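Succinate-semialdehyde dehydrogenase (Streptococcus pyogenes MGAS1882, PDB 4OGD) probably catalyses the oxidation of succinic semialdehyde to succinate, with NADP+ as the cofactor. Local coordinates at residues A[35-39]-A[146-151]; A[63-67]-A[81-86]; A[74-78]-A[300-304]; A[91-95]-A[438-443]; A[134-139]-A[163-167]. All blocks are in the same frame, centred on the assembly; numbering follows the deposited sequence.

Interaction 1: residues A[35-39]-A[146-151]; sequences LYKKW and FIVGNP
Residues 35-39 are one turn of helix 22-41 (Trp39 N to Leu35 O 3.0 Å), and 146-151 carry helix 136-148 through its last turn toward strand 152-155. A Schellman motif ends that helix: Asn150 N bonds to Asn145 O and Gly149 N to Phe146 O, with Gly149 at phi/psi 106/29 as C-prime, where a CB would jam against the preceding carbonyl. The register pairs Tyr36 with Asn150 (CA-CA 6.0 Å) and Trp39 with Gly149 (6.1 Å). Joining the parallel neighbouring strands 124-128 and 152-155, helix 136-148 is the crossover of a Rossmann-type beta-alpha-beta unit. The Trp39 CA-to-CB bond (chi1 m) points toward 146-151; Trp39 CH2 lies 3.7 Å from Phe146 CE1, the Trp39 six-membered ring and Phe146 centroids 5.7 Å apart, planes at 73°. Pro151 wedges against the helix, its CD 3.6 Å from Tyr36 CB and its CG 4.1 Å from Leu35 CB. Tyr36 OH bonds to Glu408 of the second subunit. Water 1 lies 2.8 Å from both Tyr36 O and Gly149 O.

Interaction 2: residues A[63-67]-A[81-86]; sequences RDKYA and AQGEVD
A salt bridge and a hydrogen bond from a side-chain amide define the polar edge. Arg63 NH1 donates to Asp86 OD1 at 3.0 Å (164°) and weakly to Asp86 OD2 at 3.3 Å; Gln82 NE2 donates to Asp64 OD1 at 2.8 Å (167°). A long ion pair, Arg63 NE to Asp64 OD1 at 3.7 Å, completes the network. Arg63 spans the gap with chi1 to chi3 at t, t, p, Gln82 CG over one guanidinium face. Asp64, Gln82 and Asp86 take chi1 m. Val85 (chi1 t) puts CG1 3.6 Å from Arg63 CG and CG2 4.0 Å from Tyr66 CB; Ala67 CB is 3.8 Å from Ala81 CB. Two chain-consecutive helices, 63-74 and 78-103, joined by the turn 75-77, cross here in the helical layer of the aldehyde dehydrogenase fold, and Tyr66 packs on helix 161-173. The axes of segments 63-67 and 81-86 approach to 8.5 Å, with 118° between their N-to-C directions. CA atoms of Ala67 and Ala81 are 4.6 Å apart, against 6.3 Å for Arg63 and Val85, so the segments are tightest between two methyls. Charge pairing thus follows the more exposed margin, while small apolar groups fill the buried seam.

Interaction 3: residues A[74-78]-A[300-304]; sequences MGKLF and TTLAP
Leu77 overlaps the bend at 300-303: its CD2 lies 3.7 Å from Thr300 CG2 and 3.9 Å from Ala303 CB, and its CD1 3.7 Å from Thr300 O. With chi1 m and chi2 t it reaches across from the N-cap of helix 78-103. In the aldehyde dehydrogenase fold this joins the turn between helices 63-74 and 78-103, in what is by family probably the cofactor-binding domain, to a loop before helix 308-323 of the probable catalytic domain. Neither segment is regular. Gly75 (94/-7) leaves helix 63-74 with positive phi, and Lys76 (-67/154) and Leu77 (-50/135) are extended, as are Ala303 (-83/159) and Pro304 (-70/158). CA atoms pair Lys76 with Ala303 at 5.5 Å and Gly75 with Pro304 at 6.0 Å. A CB on Gly75 would fall 3.4 Å from Pro304 O and jam against the preceding carbonyl, which alone calls for glycine. Gly75 O, buried without a polar partner, meets Ala303 CB at 3.2 Å and Pro304 CD at 3.6 Å. Water 3 donates to Met74 O at 2.7 Å and Pro304 O at 2.8 Å.

Interaction 4: residues A[91-95]-A[438-443]; sequences IADYY and LSELGF
Tyr95, on a turn of helix 78-103, fills a hollow formed by the backbone of loop segment 438-443: plain packing in the aldehyde dehydrogenase fold. Leu438 (phi/psi 67/172) and Ser439 (58/-169) both have positive phi, and an ST turn (Leu441 N to Ser439 OG, 3.1 Å) tightens the bend. CA atoms come no closer than 8.0 Å (Ile91 to Leu438), so side chains span the space. Tyr95 (chi1 m) donates its OH to Ser439 O at 2.7 Å and brings it 3.1 Å from Leu438 CA. A CB on Gly442 would fall 3.5 Å from Tyr95 OH and clash with Leu438 N. Phe443 CD1 touches Tyr95 CD1 at 3.9 Å, while Leu438 CD2 fits between Tyr95 CE2 (4.1 Å) and Ile91 CD1 (3.8 Å). Tyr94 (chi1 t) lies against the Ser439 backbone, OH 3.5 Å from Ser439 CA. The loop before C-terminal strand 448-455 thus packs on helix 78-103; helix 45-61 touches Ala92 and Tyr95, helix 136-148 touches Ile91, Tyr95 and Leu438, and Leu441 meets Tyr117 of the second subunit.

Interaction 5: residues A[134-139]-A[163-167]; sequences PYYQIM and SAQSF
The contact begins at the last proline of the Pro-Trp-Asn-Phe-Pro sequence, a loop that in aldehyde dehydrogenases lies beside the active site and whose asparagine contributes to the oxyanion hole in relatives. Pro134 comes nearest in backbone to the other segment (Pro134 to Ser163, CA-CA 6.3 Å) and places its CB 3.7 Å from Ser163 OG, which bonds to Asp73. Tyr135, with chi1 at -100° between wells, sends its ring across: its OH donates to Ser166 OG at 2.7 Å, and CE1 lies 3.3 Å from Ser163 O. Its backbone N, like that of Tyr136, donates to Glu84. Residues 136-139 belong to helix 136-148 and 163-167 to helix 161-173, two helices packed together over the parallel strands 124-128, 152-155 and 181-183. They are the successive crossover helices of a Rossmann-type beta-alpha-beta-alpha-beta run. Between them sits Phe167 (chi1 t), the residue with the largest area covered by the other segment, 122 Å². Its edge meets the face of Tyr135 in an edge-to-face pair (centroids 5.0 Å, planes 61°; Tyr135 CE2 to Phe167 CD2 3.5 Å). Ile138 CG2 makes a CH-pi contact, 3.5 Å from the Phe167 centroid and 14° off the normal. At the ring edge Met139 SD forms a Met-aromatic contact, 5.5 Å from that centroid, with Met139 CE 4.0 Å from Phe167 CZ.

Glu84 of interaction 2, on helix 78-103, ties that contact to two others: its OE1 pairs with Lys76 NZ of interaction 3 at 2.8 Å, and its OE2 lies 2.8 Å from the backbone N atoms of Tyr135 and Tyr136 in interaction 5. The centres of interactions 2 and 5 are about 11 Å apart. Interaction 5 continues into interaction 4, where Ile91 CD1 meets Tyr136 CD1 at 3.7 Å, and interaction 4 into interaction 1, where Phe443 CE1 meets Ile147 CG2 at 3.8 Å. Interactions 1 and 3 are farthest apart, centres about 37 Å. Interaction 5 borders the family's probable oxyanion-hole loop; Lys76 NZ also bonds to Asn132 O within it.

Interaction 1: residues A[35-39]-A[146-151]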
# COMPACT_ATOMS: atom_id res chain seq x y z
N LEU A 35 12.77 18.95 -9.05
CA LEU A 35 11.73 18.89 -10.08
C LEU A 35 10.37 18.62 -9.44
O LEU A 35 9.36 19.21 -9.84
CB LEU A 35 12.08 17.84 -11.15
CG LEU A 35 11.14 17.73 -12.36
CD1 LEU A 35 11.05 19.06 -13.10
CD2 LEU A 35 11.61 16.64 -13.30
N TYR A 36 10.34 17.73 -8.45
CA TYR A 36 9.12 17.51 -7.68
C TYR A 36 8.61 18.84 -7.11
O TYR A 36 7.43 19.17 -7.22
CB TYR A 36 9.33 16.49 -6.55
CG TYR A 36 8.36 16.71 -5.43
CD1 TYR A 36 7.04 16.30 -5.56
CD2 TYR A 36 8.74 17.37 -4.27
CE1 TYR A 36 6.11 16.53 -4.55
CE2 TYR A 36 7.82 17.60 -3.25
CZ TYR A 36 6.51 17.18 -3.40
OH TYR A 36 5.58 17.40 -2.41
N LYS A 37 9.51 19.60 -6.49
CA LYS A 37 9.13 20.87 -5.87
C LYS A 37 8.66 21.90 -6.91
O LYS A 37 7.71 22.64 -6.67
CB LYS A 37 10.30 21.45 -5.06
CG LYS A 37 10.61 20.71 -3.77
CD LYS A 37 9.52 20.93 -2.71
CE LYS A 37 9.95 20.41 -1.35
NZ LYS A 37 8.94 20.71 -0.27
N LYS A 38 9.34 21.94 -8.05
CA LYS A 38 8.94 22.82 -9.14
C LYS A 38 7.53 22.53 -9.63
O LYS A 38 6.72 23.44 -9.84
CB LYS A 38 9.95 22.73 -10.30
CG LYS A 38 9.50 23.46 -11.57
CD LYS A 38 10.58 23.40 -12.64
CE LYS A 38 10.12 24.05 -13.93
NZ LYS A 38 11.25 24.13 -14.89
N TRP A 39 7.21 21.25 -9.79
CA TRP A 39 5.90 20.86 -10.28
C TRP A 39 4.81 21.07 -9.23
O TRP A 39 3.63 21.18 -9.57
CB TRP A 39 5.93 19.40 -10.74
CG TRP A 39 6.63 19.19 -12.06
CD1 TRP A 39 6.93 20.14 -13.01
CD2 TRP A 39 7.10 17.94 -12.58
NE1 TRP A 39 7.55 19.54 -14.09
CE2 TRP A 39 7.67 18.19 -13.84
CE3 TRP A 39 7.10 16.63 -12.09
CZ2 TRP A 39 8.23 17.18 -14.63
CZ3 TRP A 39 7.65 15.62 -12.87
CH2 TRP A 39 8.21 15.90 -14.13
N PHE A 146 4.40 10.34 -13.83
CA PHE A 146 4.78 11.54 -14.55
C PHE A 146 3.61 12.52 -14.60
O PHE A 146 3.77 13.73 -14.37
CB PHE A 146 5.24 11.16 -15.96
CG PHE A 146 5.67 12.32 -16.81
CD1 PHE A 146 6.72 13.14 -16.41
CD2 PHE A 146 5.05 12.57 -18.02
CE1 PHE A 146 7.13 14.20 -17.21
CE2 PHE A 146 5.45 13.63 -18.82
CZ PHE A 146 6.49 14.45 -18.41
N ILE A 147 2.42 12.00 -14.89
CA ILE A 147 1.22 12.83 -14.92
C ILE A 147 0.93 13.55 -13.58
O ILE A 147 0.70 14.76 -13.56
CB ILE A 147 -0.01 12.04 -15.43
CG1 ILE A 147 0.15 11.72 -16.92
CG2 ILE A 147 -1.29 12.82 -15.18
CD1 ILE A 147 0.33 12.97 -17.80
N VAL A 148 0.96 12.82 -12.47
CA VAL A 148 0.68 13.46 -11.17
C VAL A 148 1.81 14.42 -10.77
O VAL A 148 1.58 15.39 -10.04
CB VAL A 148 0.38 12.46 -10.04
CG1 VAL A 148 1.65 11.83 -9.50
CG2 VAL A 148 -0.35 13.17 -8.89
N GLY A 149 3.02 14.16 -11.26
CA GLY A 149 4.16 15.00 -10.93
C GLY A 149 5.15 14.40 -9.94
O GLY A 149 5.79 15.14 -9.20
N ASN A 150 5.26 13.08 -9.91
CA ASN A 150 6.30 12.40 -9.14
C ASN A 150 7.45 12.05 -10.07
O ASN A 150 7.30 11.13 -10.90
CB ASN A 150 5.79 11.07 -8.55
CG ASN A 150 4.76 11.25 -7.44
OD1 ASN A 150 4.75 12.25 -6.74
ND2 ASN A 150 3.90 10.26 -7.29
N PRO A 151 8.59 12.75 -9.96
CA PRO A 151 9.76 12.35 -10.75
C PRO A 151 10.15 10.91 -10.40
O PRO A 151 9.89 10.46 -9.27
CB PRO A 151 10.85 13.33 -10.31
CG PRO A 151 10.09 14.53 -9.77
CD PRO A 151 8.90 13.89 -9.07
O HOH W 1 5.25 17.62 -8.10
O HOH W 2 2.53 18.48 -8.74

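Interaction 2: residues A[63-67]-A[81-86]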
# COMPACT_ATOMS: atom_id res chain seq x y z
N ARG A 63 9.33 2.68 -33.64
CA ARG A 63 8.91 1.42 -33.02
C ARG A 63 9.90 0.29 -33.22
O ARG A 63 10.25 -0.41 -32.27
CB ARG A 63 7.54 0.97 -33.51
CG ARG A 63 7.17 -0.36 -32.89
CD ARG A 63 5.84 -0.85 -33.34
NE ARG A 63 5.87 -1.17 -34.75
CZ ARG A 63 4.82 -1.62 -35.43
NH1 ARG A 63 3.67 -1.82 -34.80
NH2 ARG A 63 4.92 -1.88 -36.72
N ASP A 64 10.36 0.12 -34.45
CA ASP A 64 11.26 -0.99 -34.73
C ASP A 64 12.61 -0.82 -34.03
O ASP A 64 13.23 -1.82 -33.64
CB ASP A 64 11.39 -1.22 -36.23
CG ASP A 64 10.10 -1.72 -36.87
OD1 ASP A 64 9.13 -2.05 -36.14
OD2 ASP A 64 10.06 -1.81 -38.12
N LYS A 65 13.05 0.42 -33.85
CA LYS A 65 14.27 0.70 -33.09
C LYS A 65 14.13 0.20 -31.65
O LYS A 65 15.00 -0.49 -31.14
CB LYS A 65 14.62 2.20 -33.10
CG LYS A 65 15.62 2.62 -32.01
CD LYS A 65 15.74 4.14 -31.88
CE LYS A 65 16.49 4.54 -30.61
NZ LYS A 65 16.75 6.01 -30.57
N TYR A 66 13.02 0.56 -31.01
CA TYR A 66 12.82 0.16 -29.61
C TYR A 66 12.56 -1.34 -29.49
O TYR A 66 13.03 -1.98 -28.54
CB TYR A 66 11.70 0.99 -28.99
CG TYR A 66 12.14 2.41 -28.76
CD1 TYR A 66 12.98 2.74 -27.71
CD2 TYR A 66 11.73 3.43 -29.62
CE1 TYR A 66 13.40 4.04 -27.51
CE2 TYR A 66 12.14 4.73 -29.43
CZ TYR A 66 12.98 5.03 -28.37
OH TYR A 66 13.39 6.33 -28.17
N ALA A 67 11.82 -1.89 -30.44
CA ALA A 67 11.58 -3.33 -30.46
C ALA A 67 12.90 -4.10 -30.55
O ALA A 67 13.11 -5.06 -29.81
CB ALA A 67 10.67 -3.71 -31.62
N ALA A 81 8.19 -7.87 -29.29
CA ALA A 81 8.72 -6.58 -28.86
C ALA A 81 8.00 -5.42 -29.54
O ALA A 81 7.79 -4.37 -28.93
CB ALA A 81 10.22 -6.50 -29.11
N GLN A 82 7.63 -5.59 -30.81
CA GLN A 82 6.84 -4.58 -31.50
C GLN A 82 5.50 -4.40 -30.80
O GLN A 82 5.04 -3.28 -30.60
CB GLN A 82 6.59 -4.98 -32.96
CG GLN A 82 7.81 -4.86 -33.85
CD GLN A 82 7.51 -5.37 -35.24
OE1 GLN A 82 6.98 -6.47 -35.40
NE2 GLN A 82 7.82 -4.57 -36.25
N GLY A 83 4.86 -5.52 -30.44
CA GLY A 83 3.61 -5.46 -29.71
C GLY A 83 3.78 -4.77 -28.37
O GLY A 83 2.90 -4.03 -27.93
N GLU A 84 4.92 -5.01 -27.71
CA GLU A 84 5.17 -4.35 -26.43
C GLU A 84 5.25 -2.84 -26.60
O GLU A 84 4.71 -2.08 -25.80
CB GLU A 84 6.43 -4.88 -25.75
CG GLU A 84 6.69 -4.25 -24.38
CD GLU A 84 7.78 -4.94 -23.59
OE1 GLU A 84 8.18 -6.07 -23.96
OE2 GLU A 84 8.24 -4.35 -22.59
N VAL A 85 5.94 -2.40 -27.65
CA VAL A 85 5.97 -0.97 -27.97
C VAL A 85 4.56 -0.45 -28.18
O VAL A 85 4.20 0.60 -27.63
CB VAL A 85 6.80 -0.66 -29.22
CG1 VAL A 85 6.64 0.82 -29.58
CG2 VAL A 85 8.25 -1.00 -28.97
N ASP A 86 3.76 -1.17 -28.96
CA ASP A 86 2.39 -0.76 -29.25
C ASP A 86 1.58 -0.51 -27.97
O ASP A 86 0.85 0.48 -27.87
CB ASP A 86 1.66 -1.80 -30.11
CG ASP A 86 2.20 -1.89 -31.52
OD1 ASP A 86 2.96 -1.00 -31.96
OD2 ASP A 86 1.85 -2.88 -32.21

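Interaction 3: residues A[74-78]-A[300-304]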
# COMPACT_ATOMS: atom_id res chain seq x y z
N MET A 74 17.25 -8.97 -24.26
CA MET A 74 16.74 -10.11 -23.50
C MET A 74 16.16 -11.25 -24.32
O MET A 74 15.65 -12.22 -23.76
CB MET A 74 15.77 -9.63 -22.40
CG MET A 74 14.67 -8.69 -22.87
SD MET A 74 13.43 -9.49 -23.89
CE MET A 74 12.81 -10.72 -22.73
N GLY A 75 16.24 -11.14 -25.65
CA GLY A 75 15.99 -12.27 -26.52
C GLY A 75 14.60 -12.47 -27.10
O GLY A 75 14.42 -13.37 -27.92
N LYS A 76 13.62 -11.67 -26.69
CA LYS A 76 12.25 -11.95 -27.11
C LYS A 76 12.07 -11.75 -28.60
O LYS A 76 12.80 -10.98 -29.22
CB LYS A 76 11.21 -11.14 -26.34
CG LYS A 76 11.19 -9.64 -26.62
CD LYS A 76 9.96 -9.00 -25.97
CE LYS A 76 9.94 -9.18 -24.44
NZ LYS A 76 8.62 -8.81 -23.84
N LEU A 77 11.09 -12.46 -29.16
CA LEU A 77 10.75 -12.31 -30.57
C LEU A 77 10.57 -10.83 -30.91
O LEU A 77 9.96 -10.08 -30.15
CB LEU A 77 9.46 -13.06 -30.88
CG LEU A 77 9.45 -14.57 -30.64
CD1 LEU A 77 8.11 -15.15 -31.06
CD2 LEU A 77 10.60 -15.25 -31.35
N PHE A 78 11.14 -10.41 -32.03
CA PHE A 78 11.01 -9.03 -32.49
C PHE A 78 9.54 -8.63 -32.63
O PHE A 78 9.17 -7.50 -32.32
CB PHE A 78 11.74 -8.87 -33.83
CG PHE A 78 11.63 -7.50 -34.44
CD1 PHE A 78 12.35 -6.42 -33.92
CD2 PHE A 78 10.84 -7.29 -35.56
CE1 PHE A 78 12.27 -5.16 -34.51
CE2 PHE A 78 10.75 -6.02 -36.15
CZ PHE A 78 11.47 -4.96 -35.62
N THR A 300 10.31 -17.27 -36.77
CA THR A 300 10.61 -17.83 -35.46
C THR A 300 9.45 -17.64 -34.49
O THR A 300 8.93 -16.54 -34.34
CB THR A 300 11.88 -17.21 -34.87
OG1 THR A 300 12.97 -17.44 -35.77
CG2 THR A 300 12.20 -17.83 -33.52
N THR A 301 9.04 -18.73 -33.85
CA THR A 301 7.88 -18.67 -32.95
C THR A 301 8.25 -19.12 -31.53
O THR A 301 7.37 -19.26 -30.67
CB THR A 301 6.68 -19.47 -33.50
OG1 THR A 301 7.05 -20.85 -33.69
CG2 THR A 301 6.22 -18.89 -34.83
N LEU A 302 9.53 -19.34 -31.29
CA LEU A 302 10.01 -19.57 -29.93
C LEU A 302 11.39 -18.94 -29.74
O LEU A 302 12.35 -19.30 -30.42
CB LEU A 302 10.05 -21.06 -29.57
CG LEU A 302 10.41 -21.32 -28.11
CD1 LEU A 302 9.30 -20.86 -27.18
CD2 LEU A 302 10.73 -22.78 -27.88
N ALA A 303 11.47 -17.98 -28.81
CA ALA A 303 12.71 -17.26 -28.53
C ALA A 303 13.61 -18.04 -27.57
O ALA A 303 13.13 -18.93 -26.87
CB ALA A 303 12.37 -15.88 -27.92
N PRO A 304 14.91 -17.72 -27.57
CA PRO A 304 15.77 -18.26 -26.50
C PRO A 304 15.39 -17.59 -25.19
O PRO A 304 14.82 -16.48 -25.23
CB PRO A 304 17.16 -17.81 -26.92
CG PRO A 304 16.92 -16.54 -27.69
CD PRO A 304 15.63 -16.76 -28.42
O HOH W 3 13.83 -14.20 -24.03

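Interaction 4: residues A[91-95]-A[438-443]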
# COMPACT_ATOMS: atom_id res chain seq x y z
N ILE A 91 -0.56 3.05 -23.36
CA ILE A 91 -0.54 3.41 -21.94
C ILE A 91 -0.21 4.89 -21.74
O ILE A 91 -0.85 5.58 -20.95
CB ILE A 91 0.45 2.52 -21.15
CG1 ILE A 91 -0.06 1.07 -21.14
CG2 ILE A 91 0.61 3.03 -19.74
CD1 ILE A 91 0.97 0.07 -20.60
N ALA A 92 0.79 5.39 -22.47
CA ALA A 92 1.19 6.80 -22.41
C ALA A 92 0.03 7.69 -22.84
O ALA A 92 -0.32 8.65 -22.14
CB ALA A 92 2.40 7.03 -23.31
N ASP A 93 -0.58 7.37 -23.98
CA ASP A 93 -1.71 8.17 -24.45
C ASP A 93 -2.87 8.11 -23.46
O ASP A 93 -3.52 9.13 -23.21
CB ASP A 93 -2.17 7.72 -25.84
CG ASP A 93 -1.31 8.27 -26.97
OD1 ASP A 93 -0.71 9.37 -26.83
OD2 ASP A 93 -1.24 7.58 -28.01
N TYR A 94 -3.12 6.93 -22.89
CA TYR A 94 -4.18 6.76 -21.90
C TYR A 94 -4.03 7.73 -20.72
O TYR A 94 -4.95 8.47 -20.41
CB TYR A 94 -4.19 5.31 -21.41
CG TYR A 94 -5.19 4.98 -20.30
CD1 TYR A 94 -4.77 4.87 -18.99
CD2 TYR A 94 -6.53 4.73 -20.59
CE1 TYR A 94 -5.66 4.54 -17.98
CE2 TYR A 94 -7.42 4.40 -19.59
CZ TYR A 94 -6.98 4.30 -18.29
OH TYR A 94 -7.88 3.97 -17.31
N TYR A 95 -2.87 7.73 -20.08
CA TYR A 95 -2.72 8.55 -18.88
C TYR A 95 -2.69 10.04 -19.20
O TYR A 95 -3.15 10.86 -18.41
CB TYR A 95 -1.51 8.09 -18.05
CG TYR A 95 -1.86 6.87 -17.23
CD1 TYR A 95 -2.76 6.97 -16.18
CD2 TYR A 95 -1.30 5.63 -17.51
CE1 TYR A 95 -3.10 5.87 -15.42
CE2 TYR A 95 -1.63 4.52 -16.76
CZ TYR A 95 -2.53 4.64 -15.72
OH TYR A 95 -2.88 3.55 -14.96
N LEU A 438 -1.96 0.13 -13.88
CA LEU A 438 -2.92 0.42 -14.96
C LEU A 438 -4.33 0.69 -14.43
O LEU A 438 -4.61 0.52 -13.24
CB LEU A 438 -2.89 -0.66 -16.06
CG LEU A 438 -1.53 -0.83 -16.76
CD1 LEU A 438 -1.58 -1.97 -17.78
CD2 LEU A 438 -1.07 0.47 -17.43
N SER A 439 -5.22 1.12 -15.33
CA SER A 439 -6.55 1.67 -14.98
C SER A 439 -6.43 2.86 -14.04
O SER A 439 -5.33 3.39 -13.82
CB SER A 439 -7.48 0.59 -14.40
OG SER A 439 -7.26 0.38 -13.01
N GLU A 440 -7.54 3.31 -13.47
CA GLU A 440 -7.45 4.41 -12.52
C GLU A 440 -6.89 3.91 -11.19
O GLU A 440 -6.33 4.69 -10.43
CB GLU A 440 -8.80 5.10 -12.30
CG GLU A 440 -8.65 6.43 -11.54
CD GLU A 440 -9.94 7.22 -11.45
OE1 GLU A 440 -10.99 6.72 -11.90
OE2 GLU A 440 -9.90 8.36 -10.92
N LEU A 441 -7.03 2.61 -10.92
CA LEU A 441 -6.46 2.05 -9.69
C LEU A 441 -4.95 2.23 -9.67
O LEU A 441 -4.35 2.45 -8.62
CB LEU A 441 -6.82 0.57 -9.54
CG LEU A 441 -8.30 0.24 -9.36
CD1 LEU A 441 -8.51 -1.26 -9.10
CD2 LEU A 441 -8.92 1.06 -8.23
N GLY A 442 -4.33 2.15 -10.85
CA GLY A 442 -2.89 2.30 -10.95
C GLY A 442 -2.42 3.75 -11.02
O GLY A 442 -1.23 4.01 -11.22
N PHE A 443 -3.35 4.69 -10.86
CA PHE A 443 -2.99 6.10 -10.86
C PHE A 443 -2.68 6.63 -9.46
O PHE A 443 -1.89 7.56 -9.31
CB PHE A 443 -4.10 6.94 -11.51
CG PHE A 443 -3.74 8.38 -11.70
CD1 PHE A 443 -2.90 8.75 -12.74
CD2 PHE A 443 -4.23 9.35 -10.84
CE1 PHE A 443 -2.55 10.07 -12.92
CE2 PHE A 443 -3.88 10.68 -11.01
CZ PHE A 443 -3.04 11.04 -12.06

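Interaction 5: residues A[134-139]-A[163-167]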
# COMPACT_ATOMS: atom_id res chain seq x y z
N PRO A 134 10.76 -5.20 -20.77
CA PRO A 134 11.67 -4.10 -20.38
C PRO A 134 11.06 -2.71 -20.55
O PRO A 134 11.45 -1.79 -19.83
CB PRO A 134 12.86 -4.26 -21.34
CG PRO A 134 12.78 -5.66 -21.84
CD PRO A 134 11.31 -5.99 -21.89
N TYR A 135 10.13 -2.55 -21.49
CA TYR A 135 9.50 -1.25 -21.70
C TYR A 135 8.14 -1.12 -21.02
O TYR A 135 7.87 -0.13 -20.34
CB TYR A 135 9.41 -0.91 -23.20
CG TYR A 135 10.51 0.04 -23.62
CD1 TYR A 135 11.84 -0.28 -23.41
CD2 TYR A 135 10.21 1.28 -24.19
CE1 TYR A 135 12.85 0.59 -23.76
CE2 TYR A 135 11.23 2.17 -24.55
CZ TYR A 135 12.54 1.81 -24.32
OH TYR A 135 13.57 2.68 -24.66
N TYR A 136 7.29 -2.12 -21.23
CA TYR A 136 5.95 -2.15 -20.66
C TYR A 136 5.95 -2.01 -19.14
O TYR A 136 5.15 -1.26 -18.60
CB TYR A 136 5.22 -3.41 -21.13
CG TYR A 136 4.00 -3.85 -20.34
CD1 TYR A 136 2.77 -3.21 -20.49
CD2 TYR A 136 4.07 -4.94 -19.49
CE1 TYR A 136 1.64 -3.64 -19.79
CE2 TYR A 136 2.96 -5.36 -18.78
CZ TYR A 136 1.75 -4.72 -18.94
OH TYR A 136 0.65 -5.16 -18.23
N GLN A 137 6.88 -2.69 -18.47
CA GLN A 137 6.91 -2.59 -17.01
C GLN A 137 7.35 -1.20 -16.54
O GLN A 137 6.95 -0.75 -15.46
CB GLN A 137 7.77 -3.67 -16.34
CG GLN A 137 7.46 -5.11 -16.71
CD GLN A 137 6.05 -5.56 -16.41
OE1 GLN A 137 5.31 -4.92 -15.65
NE2 GLN A 137 5.66 -6.68 -17.01
N ILE A 138 8.17 -0.50 -17.32
CA ILE A 138 8.48 0.89 -16.99
C ILE A 138 7.27 1.77 -17.24
O ILE A 138 6.88 2.57 -16.38
CB ILE A 138 9.65 1.46 -17.81
CG1 ILE A 138 10.92 0.63 -17.64
CG2 ILE A 138 9.93 2.90 -17.38
CD1 ILE A 138 12.05 1.06 -18.59
N MET A 139 6.66 1.63 -18.41
CA MET A 139 5.59 2.54 -18.81
C MET A 139 4.40 2.47 -17.85
O MET A 139 3.75 3.48 -17.58
CB MET A 139 5.15 2.28 -20.26
CG MET A 139 4.21 3.37 -20.80
SD MET A 139 5.02 4.97 -20.91
CE MET A 139 5.79 4.78 -22.52
N SER A 163 17.83 -1.11 -22.92
CA SER A 163 16.41 -0.79 -22.78
C SER A 163 16.24 0.33 -21.76
O SER A 163 15.54 1.32 -22.00
CB SER A 163 15.61 -2.02 -22.35
OG SER A 163 15.71 -3.08 -23.30
N ALA A 164 16.93 0.20 -20.62
CA ALA A 164 16.79 1.16 -19.53
C ALA A 164 17.34 2.52 -19.92
O ALA A 164 16.72 3.55 -19.67
CB ALA A 164 17.53 0.64 -18.30
N GLN A 165 18.52 2.52 -20.52
CA GLN A 165 19.15 3.77 -20.92
C GLN A 165 18.33 4.48 -22.00
O GLN A 165 18.12 5.70 -21.93
CB GLN A 165 20.55 3.48 -21.45
CG GLN A 165 21.22 4.68 -22.11
CD GLN A 165 22.51 4.30 -22.80
OE1 GLN A 165 22.51 3.61 -23.83
NE2 GLN A 165 23.63 4.74 -22.23
N SER A 166 17.86 3.73 -22.99
CA SER A 166 17.10 4.31 -24.08
C SER A 166 15.74 4.84 -23.63
O SER A 166 15.18 5.72 -24.27
CB SER A 166 16.91 3.30 -25.22
OG SER A 166 16.19 2.15 -24.79
N PHE A 167 15.20 4.29 -22.54
CA PHE A 167 13.92 4.80 -22.05
C PHE A 167 14.08 6.22 -21.52
O PHE A 167 13.28 7.11 -21.83
CB PHE A 167 13.30 3.88 -20.98
CG PHE A 167 11.84 4.17 -20.73
CD1 PHE A 167 11.44 5.24 -19.94
CD2 PHE A 167 10.86 3.37 -21.32
CE1 PHE A 167 10.10 5.51 -19.72
CE2 PHE A 167 9.52 3.63 -21.11
CZ PHE A 167 9.13 4.69 -20.31